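Local atomic coordinates of bacterial leucyl aminopeptidase (Legionella pneumophila, PDB entry 6ESL), a protein that probably removes amino-terminal residues such as leucine from peptides as a zinc-dependent aminopeptidase, and serves nutrient acquisition during intracellular infection of amoebas. Residues K39-A42 against K48-D51; Q135-M140 against D366-L371; E118-A123 against S240-K245; V261-V266 against C333-S338; I62-D65 against G70-V73. All coordinates share one frame; numbering follows the deposited sequence.

Contact 1 of 5, residues K39-A42 against K48-D51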
# COMPACT_ATOMS: atom_id res chain seq x y z
N LYS B 39 -26.76 25.52 4.26
CA LYS B 39 -27.30 25.05 5.50
C LYS B 39 -26.54 23.85 5.89
O LYS B 39 -26.29 23.00 5.07
CB LYS B 39 -28.77 24.60 5.39
CG LYS B 39 -29.78 25.64 5.10
CD LYS B 39 -31.22 25.05 4.98
CE LYS B 39 -32.24 26.17 4.71
NZ LYS B 39 -33.66 25.76 4.55
N ILE B 40 -26.21 23.75 7.16
CA ILE B 40 -25.56 22.57 7.68
C ILE B 40 -26.66 21.58 7.99
O ILE B 40 -27.56 21.91 8.73
CB ILE B 40 -24.79 22.83 8.98
CG1 ILE B 40 -23.91 24.12 8.92
CG2 ILE B 40 -23.98 21.61 9.35
CD1 ILE B 40 -23.04 24.23 7.70
N LEU B 41 -26.57 20.37 7.44
CA LEU B 41 -27.58 19.35 7.67
C LEU B 41 -27.11 18.36 8.72
O LEU B 41 -27.94 17.71 9.39
CB LEU B 41 -27.92 18.58 6.37
CG LEU B 41 -28.56 19.46 5.28
CD1 LEU B 41 -28.75 18.59 4.06
CD2 LEU B 41 -29.86 20.13 5.65
N ALA B 42 -25.81 18.17 8.81
CA ALA B 42 -25.23 17.26 9.75
C ALA B 42 -23.73 17.53 9.77
O ALA B 42 -23.19 18.07 8.82
CB ALA B 42 -25.46 15.81 9.28
N LYS B 48 -18.82 17.99 7.21
CA LYS B 48 -20.17 18.52 7.23
C LYS B 48 -20.90 17.97 5.98
O LYS B 48 -20.29 17.79 4.95
CB LYS B 48 -20.20 20.04 7.12
CG LYS B 48 -19.54 20.69 8.34
CD LYS B 48 -19.82 22.15 8.44
CE LYS B 48 -18.99 22.68 9.62
NZ LYS B 48 -19.15 24.11 9.61
N ILE B 49 -22.21 17.78 6.08
CA ILE B 49 -23.08 17.73 4.92
C ILE B 49 -23.85 19.00 4.87
O ILE B 49 -24.62 19.38 5.80
CB ILE B 49 -23.98 16.47 4.92
CG1 ILE B 49 -23.12 15.26 4.81
CG2 ILE B 49 -25.04 16.58 3.83
CD1 ILE B 49 -23.73 13.91 5.08
N ILE B 50 -23.72 19.66 3.74
CA ILE B 50 -24.34 20.92 3.56
C ILE B 50 -25.34 20.88 2.42
O ILE B 50 -25.25 20.02 1.54
CB ILE B 50 -23.31 22.05 3.27
CG1 ILE B 50 -22.54 21.83 1.94
CG2 ILE B 50 -22.30 22.13 4.42
CD1 ILE B 50 -21.79 23.06 1.50
N ASP B 51 -26.28 21.79 2.47
CA ASP B 51 -27.22 22.01 1.41
C ASP B 51 -26.86 23.30 0.76
O ASP B 51 -26.72 24.33 1.47
CB ASP B 51 -28.67 22.15 2.03
CG ASP B 51 -29.72 22.31 0.98
OD1 ASP B 51 -29.95 23.43 0.53
OD2 ASP B 51 -30.22 21.29 0.50
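Leu41 and Ala42 both face the single residue Ile49, a classic beta bulge that shifts the register of this antiparallel hairpin by one residue. The strands are 39-43 and 47-53; the first is an outermost strand, within the chain, of a small four-stranded antiparallel sheet. Both bulge amides turn to the carbonyl of Ile49. Leu41 N lies 2.7 Å from Ile49 O in a straight bond, whereas Ala42 N reaches Ile49 O at 3.5 Å and only weakly. The backbone of Leu41, with psi at -29°, departs from extended strand geometry and brings the second amide round to the same oxygen. Ala42 O in turn accepts Ile49 N at 2.9 Å, so normal pairing resumes at once beyond the extra residue. On the other side of the irregularity, Lys39 and Asp51 form a regular hydrogen-bonded pair, with Lys39 N to Asp51 O at 3.0 Å and Asp51 N to Lys39 O at 2.9 Å.

The side chain of Leu41 points toward the partner strand, and its CD1 passes 4.1 Å from Asp51 CB. Helix 88-94 packs on Leu41 and Ala42, while Asp51 OD2 is hydrogen-bonded to Gln23 NE2 of the adjacent strand 21-27. Ile40 and Ile50 share the face of the sheet opposite to Lys39, Asp51, Ala42 and Ile49. Ile50 has CG1 between its backbone N and carbonyl carbon (chi1 63°), which places CG2 beside the amide, on the side of Ile40. Ile40 CD1 meets Ile50 CG2, at 4.0 Å, and also Lys48 CD, at 3.9 Å.

Contact 2 of 5, residues Q135-M140 against D366-L371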
# COMPACT_ATOMS: atom_id res chain seq x y z
N GLN B 135 30.79 -12.78 8.87
CA GLN B 135 31.48 -13.08 10.14
C GLN B 135 30.53 -13.09 11.35
O GLN B 135 30.58 -14.00 12.18
CB GLN B 135 32.61 -12.08 10.38
CG GLN B 135 33.75 -12.18 9.37
CD GLN B 135 34.41 -13.55 9.38
OE1 GLN B 135 34.61 -14.15 10.44
NE2 GLN B 135 34.75 -14.05 8.20
N THR B 136 29.66 -12.08 11.44
CA THR B 136 28.61 -12.02 12.47
C THR B 136 27.71 -13.23 12.42
O THR B 136 27.37 -13.86 13.43
CB THR B 136 27.82 -10.72 12.32
OG1 THR B 136 28.70 -9.62 12.53
CG2 THR B 136 26.68 -10.64 13.34
N LEU B 137 27.30 -13.59 11.22
CA LEU B 137 26.43 -14.75 10.97
C LEU B 137 27.13 -16.08 11.35
O LEU B 137 26.53 -17.03 11.91
CB LEU B 137 25.99 -14.74 9.53
CG LEU B 137 24.91 -15.78 9.22
CD1 LEU B 137 23.68 -15.74 10.07
CD2 LEU B 137 24.50 -15.57 7.79
N THR B 138 28.42 -16.14 11.05
CA THR B 138 29.22 -17.29 11.48
C THR B 138 29.13 -17.43 12.98
O THR B 138 28.82 -18.49 13.48
CB THR B 138 30.66 -17.17 10.96
OG1 THR B 138 30.58 -17.23 9.52
CG2 THR B 138 31.63 -18.29 11.53
N HIS B 139 29.35 -16.35 13.70
CA HIS B 139 29.31 -16.45 15.16
C HIS B 139 27.89 -16.78 15.64
O HIS B 139 27.66 -17.70 16.43
CB HIS B 139 29.75 -15.14 15.76
CG HIS B 139 29.90 -15.22 17.25
ND1 HIS B 139 28.83 -15.05 18.11
CD2 HIS B 139 30.97 -15.56 18.03
CE1 HIS B 139 29.24 -15.25 19.35
NE2 HIS B 139 30.52 -15.54 19.33
N MET B 140 26.87 -16.08 15.11
CA MET B 140 25.49 -16.30 15.64
C MET B 140 25.07 -17.72 15.40
O MET B 140 24.50 -18.33 16.29
CB MET B 140 24.48 -15.36 14.99
CG MET B 140 24.60 -13.94 15.50
SD MET B 140 23.20 -12.90 15.02
CE MET B 140 21.86 -13.47 16.08
N ASP B 366 18.68 -24.91 8.56
CA ASP B 366 18.64 -23.50 8.27
C ASP B 366 20.05 -23.02 8.49
O ASP B 366 20.37 -22.38 9.43
CB ASP B 366 17.60 -22.73 9.12
CG ASP B 366 17.56 -21.24 8.81
OD1 ASP B 366 18.19 -20.76 7.88
OD2 ASP B 366 16.92 -20.52 9.53
N LYS B 367 20.86 -23.32 7.49
CA LYS B 367 22.27 -23.04 7.48
C LYS B 367 22.75 -21.95 6.54
O LYS B 367 22.22 -21.75 5.50
CB LYS B 367 23.04 -24.31 7.17
CG LYS B 367 22.96 -25.38 8.22
CD LYS B 367 23.69 -26.63 7.83
CE LYS B 367 23.16 -27.81 8.58
NZ LYS B 367 23.74 -29.11 8.17
N MET B 368 23.88 -21.39 6.91
CA MET B 368 24.53 -20.29 6.26
C MET B 368 24.83 -20.53 4.77
O MET B 368 24.67 -19.66 3.94
CB MET B 368 25.85 -20.18 6.94
CG MET B 368 25.76 -19.75 8.33
SD MET B 368 27.38 -19.75 9.05
CE MET B 368 27.94 -18.35 8.18
N ASP B 369 25.21 -21.74 4.44
CA ASP B 369 25.55 -22.13 3.09
C ASP B 369 24.44 -22.09 2.08
O ASP B 369 24.71 -22.13 0.92
CB ASP B 369 26.28 -23.46 3.08
CG ASP B 369 27.67 -23.34 3.63
OD1 ASP B 369 28.17 -22.23 3.76
OD2 ASP B 369 28.27 -24.36 3.95
N LEU B 370 23.19 -22.15 2.52
CA LEU B 370 22.05 -22.00 1.65
C LEU B 370 21.72 -20.50 1.36
O LEU B 370 20.92 -20.23 0.54
CB LEU B 370 20.88 -22.77 2.22
CG LEU B 370 21.18 -24.24 2.48
CD1 LEU B 370 20.28 -24.88 3.49
CD2 LEU B 370 21.26 -25.09 1.25
N LEU B 371 22.34 -19.57 2.07
CA LEU B 371 22.12 -18.14 1.92
C LEU B 371 22.98 -17.43 0.87
O LEU B 371 23.94 -17.97 0.44
CB LEU B 371 22.23 -17.41 3.24
CG LEU B 371 21.50 -18.01 4.44
CD1 LEU B 371 21.71 -17.15 5.66
CD2 LEU B 371 20.05 -18.21 4.15
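Met368 packs against Leu137 and Thr138 in a small, largely apolar contact between helix 130-142 and the loop that leads from strand 346-350 to helix 373-391. No hydrogen bond crosses it. The methionine sits in a short 3-10 turn and aims its side chain at the helix. Its chain runs straight to SD and then bends (chi3 72°), which swings the methyl CE in beside the helix backbone. There CE approaches Leu137 CG at 4.1 Å, the two side chains meeting tip to tip. The same methyl comes within 3.2 Å of Thr138 OG1, with the threonine lying across the methionine at about a right angle; that hydroxyl is hydrogen-bonded to Trp134 O one turn back in its own helix. Leu371 extends the apolar patch, its CD1 touching the CD2 branch of Leu137 at 3.8 Å.

Leu137 also rests on Ser228 of helix 220-239, and Leu371 on Tyr288. Earlier in the same loop, the carboxylate of Asp366 accepts hydrogen bonds from the backbone N of Gly221 and of the zinc ligand Asp222, so the loop is bonded to the start of helix 220-239 as well as packed on helix 130-142.

Contact 3 of 5, residues E118-A123 against S240-K245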
# COMPACT_ATOMS: atom_id res chain seq x y z
N GLU B 118 20.85 11.78 -0.91
CA GLU B 118 21.63 10.95 -1.83
C GLU B 118 23.08 10.84 -1.56
O GLU B 118 23.57 9.73 -1.51
CB GLU B 118 21.46 11.40 -3.27
CG GLU B 118 20.22 10.79 -3.84
CD GLU B 118 20.00 11.12 -5.27
OE1 GLU B 118 20.85 10.65 -6.07
OE2 GLU B 118 18.99 11.81 -5.56
N GLU B 119 23.78 11.97 -1.43
CA GLU B 119 25.23 11.87 -1.29
C GLU B 119 25.64 11.16 -0.01
O GLU B 119 26.51 10.27 -0.08
CB GLU B 119 25.95 13.24 -1.40
CG GLU B 119 25.86 13.86 -2.80
CD GLU B 119 26.51 15.23 -2.88
OE1 GLU B 119 26.86 15.79 -1.80
OE2 GLU B 119 26.71 15.73 -4.01
N GLU B 120 25.01 11.49 1.11
CA GLU B 120 25.32 10.86 2.39
C GLU B 120 25.02 9.36 2.38
O GLU B 120 25.79 8.56 2.90
CB GLU B 120 24.56 11.54 3.53
CG GLU B 120 24.80 10.92 4.90
CD GLU B 120 24.03 11.62 6.00
OE1 GLU B 120 23.32 12.61 5.69
OE2 GLU B 120 24.12 11.18 7.16
N VAL B 121 23.88 8.98 1.79
CA VAL B 121 23.49 7.55 1.70
C VAL B 121 24.46 6.76 0.82
O VAL B 121 25.01 5.72 1.22
CB VAL B 121 22.06 7.40 1.11
CG1 VAL B 121 21.76 5.93 0.84
CG2 VAL B 121 21.00 7.96 2.05
N ASN B 122 24.73 7.31 -0.36
CA ASN B 122 25.58 6.62 -1.33
C ASN B 122 26.98 6.43 -0.84
O ASN B 122 27.58 5.40 -1.10
CB ASN B 122 25.52 7.26 -2.74
CG ASN B 122 24.28 6.80 -3.51
OD1 ASN B 122 23.95 5.61 -3.51
ND2 ASN B 122 23.56 7.72 -4.11
N ALA B 123 27.46 7.39 -0.06
CA ALA B 123 28.79 7.24 0.60
C ALA B 123 28.78 6.23 1.70
O ALA B 123 29.72 5.42 1.85
CB ALA B 123 29.27 8.60 1.14
N SER B 240 30.13 6.95 11.24
CA SER B 240 29.97 8.28 10.70
C SER B 240 30.11 9.38 11.79
O SER B 240 30.02 9.12 13.00
CB SER B 240 28.67 8.41 9.93
OG SER B 240 27.58 8.25 10.78
N LYS B 241 30.32 10.61 11.32
CA LYS B 241 30.49 11.76 12.14
C LYS B 241 29.28 12.66 12.09
O LYS B 241 29.30 13.74 12.67
CB LYS B 241 31.69 12.53 11.60
CG LYS B 241 32.90 11.68 11.31
CD LYS B 241 33.59 11.20 12.58
CE LYS B 241 34.91 10.52 12.22
NZ LYS B 241 35.75 10.32 13.42
N THR B 242 28.20 12.22 11.45
CA THR B 242 27.03 13.04 11.31
C THR B 242 26.25 13.11 12.62
O THR B 242 26.13 12.12 13.40
CB THR B 242 26.08 12.42 10.28
OG1 THR B 242 26.84 12.05 9.14
CG2 THR B 242 24.90 13.35 9.90
N THR B 243 25.67 14.29 12.81
CA THR B 243 24.76 14.55 13.89
C THR B 243 23.37 14.52 13.26
O THR B 243 23.04 15.37 12.44
CB THR B 243 25.08 15.91 14.56
OG1 THR B 243 26.38 15.83 15.16
CG2 THR B 243 23.95 16.30 15.60
N PHE B 244 22.57 13.51 13.63
CA PHE B 244 21.27 13.37 13.00
C PHE B 244 20.28 14.23 13.74
O PHE B 244 20.57 14.64 14.87
CB PHE B 244 20.90 11.88 12.97
CG PHE B 244 21.83 11.07 12.08
CD1 PHE B 244 21.74 11.18 10.69
CD2 PHE B 244 22.76 10.23 12.62
CE1 PHE B 244 22.58 10.44 9.86
CE2 PHE B 244 23.59 9.48 11.80
CZ PHE B 244 23.50 9.60 10.41
N LYS B 245 19.15 14.55 13.12
CA LYS B 245 18.05 15.25 13.77
C LYS B 245 17.15 14.37 14.66
O LYS B 245 16.20 14.89 15.25
CB LYS B 245 17.18 15.92 12.73
CG LYS B 245 17.90 17.08 12.06
CD LYS B 245 17.03 17.62 10.92
CE LYS B 245 15.73 18.23 11.42
NZ LYS B 245 15.06 18.81 10.22
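Glu120 reaches out from helix 118-125 to set one carboxylate oxygen, OE2, against Thr242 and Phe244 in the loop between helix 220-239 and strand 248-253. Its side chain is fully stretched: CG stands opposite the backbone N (chi1 179°) and the chain beyond CG stays extended. This extension is what lets a helix whose backbone stays well clear of the loop touch it at all, through a single side chain.

OE2 lies 3.2 Å from Phe244 CE1 and 3.7 Å from Phe244 CZ. It approaches the ring obliquely, and carboxylate and ring planes are turned only 13° apart. Thr242 meets the glutamate from the opposite direction. Its CG2 is anti to the backbone N and comes 3.6 Å from Glu120 OE2, while OG1, beside the N, stands 3.5 Å from the same oxygen, at best a weak hydrogen bond. The threonine methyl does a second job within the loop, since CG2 also sits 3.7 Å above one face of the Phe244 ring, offset toward its rim. Phe244 has CG beside its own N (chi1 -66°), a turn that carries the far end of the ring toward the helix.

Outside the pair, Arg173 NH1 binds the carbonyls of Ser240 and Thr242 and so helps to fix the loop, while Ile388 and Ser392, at the C-terminal end of the chain, pack against Glu120, and Ser392 also against Phe244. With no salt bridge and at most one weak hydrogen bond between the two segments, the contact probably adds little directional hold and is mainly van der Waals packing around one carboxylate oxygen.

Contact 4 of 5, residues V261-V266 against C333-S338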
# COMPACT_ATOMS: atom_id res chain seq x y z
N VAL B 261 7.13 -11.94 21.72
CA VAL B 261 7.20 -11.54 23.09
C VAL B 261 8.10 -10.34 23.39
O VAL B 261 7.72 -9.45 24.12
CB VAL B 261 7.62 -12.73 24.00
CG1 VAL B 261 7.64 -12.31 25.51
CG2 VAL B 261 6.63 -13.87 23.84
N GLY B 262 9.31 -10.37 22.84
CA GLY B 262 10.31 -9.36 23.10
C GLY B 262 9.93 -8.03 22.51
O GLY B 262 10.02 -7.00 23.20
N SER B 263 9.42 -8.05 21.29
CA SER B 263 9.02 -6.82 20.61
C SER B 263 7.92 -6.15 21.43
O SER B 263 7.89 -4.93 21.56
CB SER B 263 8.52 -7.12 19.20
OG SER B 263 7.41 -7.99 19.22
N GLN B 264 7.01 -6.96 21.97
CA GLN B 264 5.93 -6.44 22.79
C GLN B 264 6.49 -5.77 24.04
O GLN B 264 6.01 -4.71 24.46
CB GLN B 264 4.96 -7.56 23.18
CG GLN B 264 4.19 -8.15 22.01
CD GLN B 264 3.30 -9.30 22.43
OE1 GLN B 264 3.70 -10.46 22.37
NE2 GLN B 264 2.08 -8.99 22.85
N HIS B 265 7.50 -6.38 24.65
CA HIS B 265 8.11 -5.80 25.83
C HIS B 265 8.75 -4.46 25.48
O HIS B 265 8.64 -3.49 26.23
CB HIS B 265 9.15 -6.75 26.42
CG HIS B 265 8.59 -7.76 27.37
ND1 HIS B 265 8.05 -8.96 26.96
CD2 HIS B 265 8.48 -7.74 28.72
CE1 HIS B 265 7.63 -9.64 28.01
NE2 HIS B 265 7.88 -8.92 29.09
N VAL B 266 9.43 -4.42 24.34
CA VAL B 266 10.09 -3.20 23.88
C VAL B 266 9.10 -2.07 23.58
O VAL B 266 9.34 -0.92 23.93
CB VAL B 266 10.95 -3.46 22.63
CG1 VAL B 266 11.57 -2.16 22.13
CG2 VAL B 266 12.03 -4.49 22.93
N CYS B 333 3.35 -12.12 12.17
CA CYS B 333 4.38 -12.55 11.23
C CYS B 333 5.77 -12.34 11.83
O CYS B 333 6.55 -13.28 11.98
CB CYS B 333 4.26 -11.80 9.91
SG CYS B 333 5.48 -12.26 8.67
N SER B 334 6.06 -11.09 12.17
CA SER B 334 7.29 -10.70 12.80
C SER B 334 7.12 -9.44 13.61
O SER B 334 6.04 -8.93 13.76
CB SER B 334 8.39 -10.50 11.76
OG SER B 334 9.67 -10.62 12.30
N ASP B 335 8.23 -8.95 14.15
CA ASP B 335 8.20 -7.92 15.18
C ASP B 335 7.64 -6.55 14.77
O ASP B 335 7.17 -5.81 15.62
CB ASP B 335 9.61 -7.76 15.87
CG ASP B 335 10.05 -9.03 16.46
OD1 ASP B 335 9.38 -9.47 17.42
OD2 ASP B 335 11.15 -9.53 15.98
N HIS B 336 7.59 -6.25 13.47
CA HIS B 336 6.93 -5.03 13.04
C HIS B 336 5.50 -4.98 13.50
O HIS B 336 4.97 -3.88 13.75
CB HIS B 336 6.97 -4.93 11.51
CG HIS B 336 6.37 -6.11 10.83
ND1 HIS B 336 7.00 -7.36 10.81
CD2 HIS B 336 5.18 -6.25 10.17
CE1 HIS B 336 6.18 -8.21 10.17
NE2 HIS B 336 5.07 -7.55 9.78
N ALA B 337 4.87 -6.14 13.69
CA ALA B 337 3.46 -6.17 14.07
C ALA B 337 3.20 -5.56 15.43
O ALA B 337 2.13 -4.99 15.67
CB ALA B 337 2.90 -7.60 13.99
N SER B 338 4.15 -5.78 16.35
CA SER B 338 4.11 -5.18 17.65
C SER B 338 3.99 -3.66 17.65
O SER B 338 3.19 -3.11 18.45
CB SER B 338 5.25 -5.70 18.52
OG SER B 338 5.22 -7.14 18.57
O HOH W 1 9.93 -10.52 19.75
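Ser263 and Ser338 bring their hydroxyls together where helix 261-272 meets helix 336-340. The OG atoms are modelled 2.4 Å apart, a hydrogen bond in which either could be the donor, though so short a distance is doubtful in detail. Ser263 holds OG between its backbone N and carbonyl carbon (chi1 60°), facing the other segment. Asp335 comes in beside the pair, its OD1 3.1 Å from Ser263 OG and equally near Ser263 CB. Gln264 adds only a glancing touch, its CG 3.7 Å from Ser338 OG.

A water extends this first shell. It accepts from Ser263 N at 3.0 Å and donates to Asp335 OD1 at 2.6 Å, tying the first turn of helix 261-272 to the carboxylate of Asp335. Ser263 OG has a further partner in Leu260 O, and Tyr253 of strand 248-253 packs against both Ser263 and Asp335. Asp335 OD2 is weakly bonded to Gln282 NE2, which also binds Ser334 OG; that hydroxyl is hydrogen-bonded in turn to Asp284 OD2. On the outer side of helix 261-272, His265 stacks on His77 of the second subunit.

Asp284 is a zinc ligand, and the side chain of Asp335 lies about 7 Å from a bound zinc ion. This buried junction therefore belongs to the surroundings of the two-zinc centre characteristic of M28 aminopeptidases.

Contact 5 of 5, residues I62-D65 against G70-V73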
# COMPACT_ATOMS: atom_id res chain seq x y z
N ILE B 62 -14.14 25.45 -7.54
CA ILE B 62 -13.08 26.44 -7.65
C ILE B 62 -12.45 26.65 -6.28
O ILE B 62 -11.25 26.56 -6.14
CB ILE B 62 -13.51 27.79 -8.25
CG1 ILE B 62 -14.08 27.66 -9.70
CG2 ILE B 62 -12.35 28.78 -8.30
CD1 ILE B 62 -13.24 26.77 -10.59
N LEU B 63 -13.29 26.87 -5.28
CA LEU B 63 -12.80 27.00 -3.94
C LEU B 63 -11.97 25.81 -3.52
O LEU B 63 -10.88 26.02 -3.00
CB LEU B 63 -13.89 27.30 -2.91
CG LEU B 63 -13.43 27.47 -1.46
CD1 LEU B 63 -12.64 28.76 -1.33
CD2 LEU B 63 -14.67 27.49 -0.50
N ALA B 64 -12.45 24.59 -3.75
CA ALA B 64 -11.79 23.42 -3.31
C ALA B 64 -10.40 23.32 -4.00
O ALA B 64 -9.44 22.77 -3.39
CB ALA B 64 -12.58 22.12 -3.64
N ASP B 65 -10.35 23.70 -5.28
CA ASP B 65 -9.09 23.63 -6.08
C ASP B 65 -8.05 24.52 -5.38
O ASP B 65 -6.97 24.01 -5.06
CB ASP B 65 -9.29 24.16 -7.49
CG ASP B 65 -10.16 23.20 -8.43
OD1 ASP B 65 -10.30 21.96 -8.13
OD2 ASP B 65 -10.67 23.73 -9.46
N GLY B 70 -8.85 18.91 -0.36
CA GLY B 70 -9.83 17.89 -0.79
C GLY B 70 -11.04 18.53 -1.50
O GLY B 70 -11.25 19.74 -1.43
N HIS B 71 -11.81 17.70 -2.14
CA HIS B 71 -13.01 18.11 -2.84
C HIS B 71 -14.20 17.66 -2.03
O HIS B 71 -14.15 17.61 -0.80
CB HIS B 71 -12.95 17.60 -4.30
CG HIS B 71 -11.94 18.34 -5.10
ND1 HIS B 71 -12.30 19.43 -5.88
CD2 HIS B 71 -10.57 18.30 -5.09
CE1 HIS B 71 -11.19 20.00 -6.34
NE2 HIS B 71 -10.13 19.35 -5.85
N PHE B 72 -15.29 17.38 -2.73
CA PHE B 72 -16.59 17.09 -2.06
C PHE B 72 -17.25 15.93 -2.80
O PHE B 72 -16.90 15.60 -3.93
CB PHE B 72 -17.41 18.32 -1.95
CG PHE B 72 -17.75 18.95 -3.28
CD1 PHE B 72 -18.75 18.41 -4.10
CD2 PHE B 72 -17.15 20.12 -3.69
CE1 PHE B 72 -19.08 18.96 -5.31
CE2 PHE B 72 -17.50 20.72 -4.91
CZ PHE B 72 -18.43 20.09 -5.72
N VAL B 73 -18.19 15.28 -2.08
CA VAL B 73 -19.00 14.21 -2.68
C VAL B 73 -20.43 14.69 -2.70
O VAL B 73 -20.93 15.20 -1.70
CB VAL B 73 -18.80 12.89 -1.94
CG1 VAL B 73 -19.78 11.82 -2.49
CG2 VAL B 73 -17.37 12.41 -2.11
O HOH W 2 -9.76 21.98 -0.74
O HOH W 3 -8.13 20.02 -3.09
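Ala64 and His71 bury the most surface here, the methyl of the alanine lying over one face of the imidazole. This is a CH-pi contact, with Ala64 CB 3.9 Å from the centroid of the His71 ring and 29° off its normal. His71 carries its CG beside the backbone N (chi1 -71°), which sends the ring back toward the helix. The same methyl also packs on Gly70, with Ala64 CB 3.5 Å from Gly70 O.

Two waters join the backbones beside this packing. One donates both to Ala64 O and to Gly70 O, each at 2.8 Å; the other donates to Ala64 O at 3.1 Å and accepts from Gly70 N at 3.0 Å. A helix carbonyl near the end of its helix is thereby satisfied by solvent held against the returning chain. The segments flank the turn in which helix 57-67 gives way to strand 73-74, an outermost strand of the small antiparallel sheet, and Cys69 within that turn is bonded to Cys29. Gly70 adopts a positive phi (132°), a conformation open to glycine, which has no beta carbon to meet the preceding carbonyl.

Asp65 is the third participant, its carboxylate lying at the edge of the His71 ring. That approach is too close as modelled and its detail is doubtful, the imidazole probably being turned over. Asp65 OD2 is hydrogen-bonded to His362 ND1 of the second subunit, and His71 packs on Gly332 of the same neighbour.

How the contacts relate
Contacts 1 and 5 lie close together, their centres 15 Å apart, in the small N-terminal part built on the four-stranded antiparallel sheet; strand 47-53 leads into helix 57-67. The remaining three lie far away around the eight-stranded mixed sheet, with centres 23 to 29 Å apart. Contacts 1 and 2 stand on opposite sides of the chain's centre, 64 Å between centres. Along the chain contacts 1 and 5 close first; contacts 2 and 3 interleave, so consecutive helices 118-125 and 130-142 are tied to loops far along the sequence, and both segments of contact 4 fall between those of contact 2. Contacts 4 and 5 touch the second subunit, linking the zinc surroundings and the N-terminal part to dimer packing.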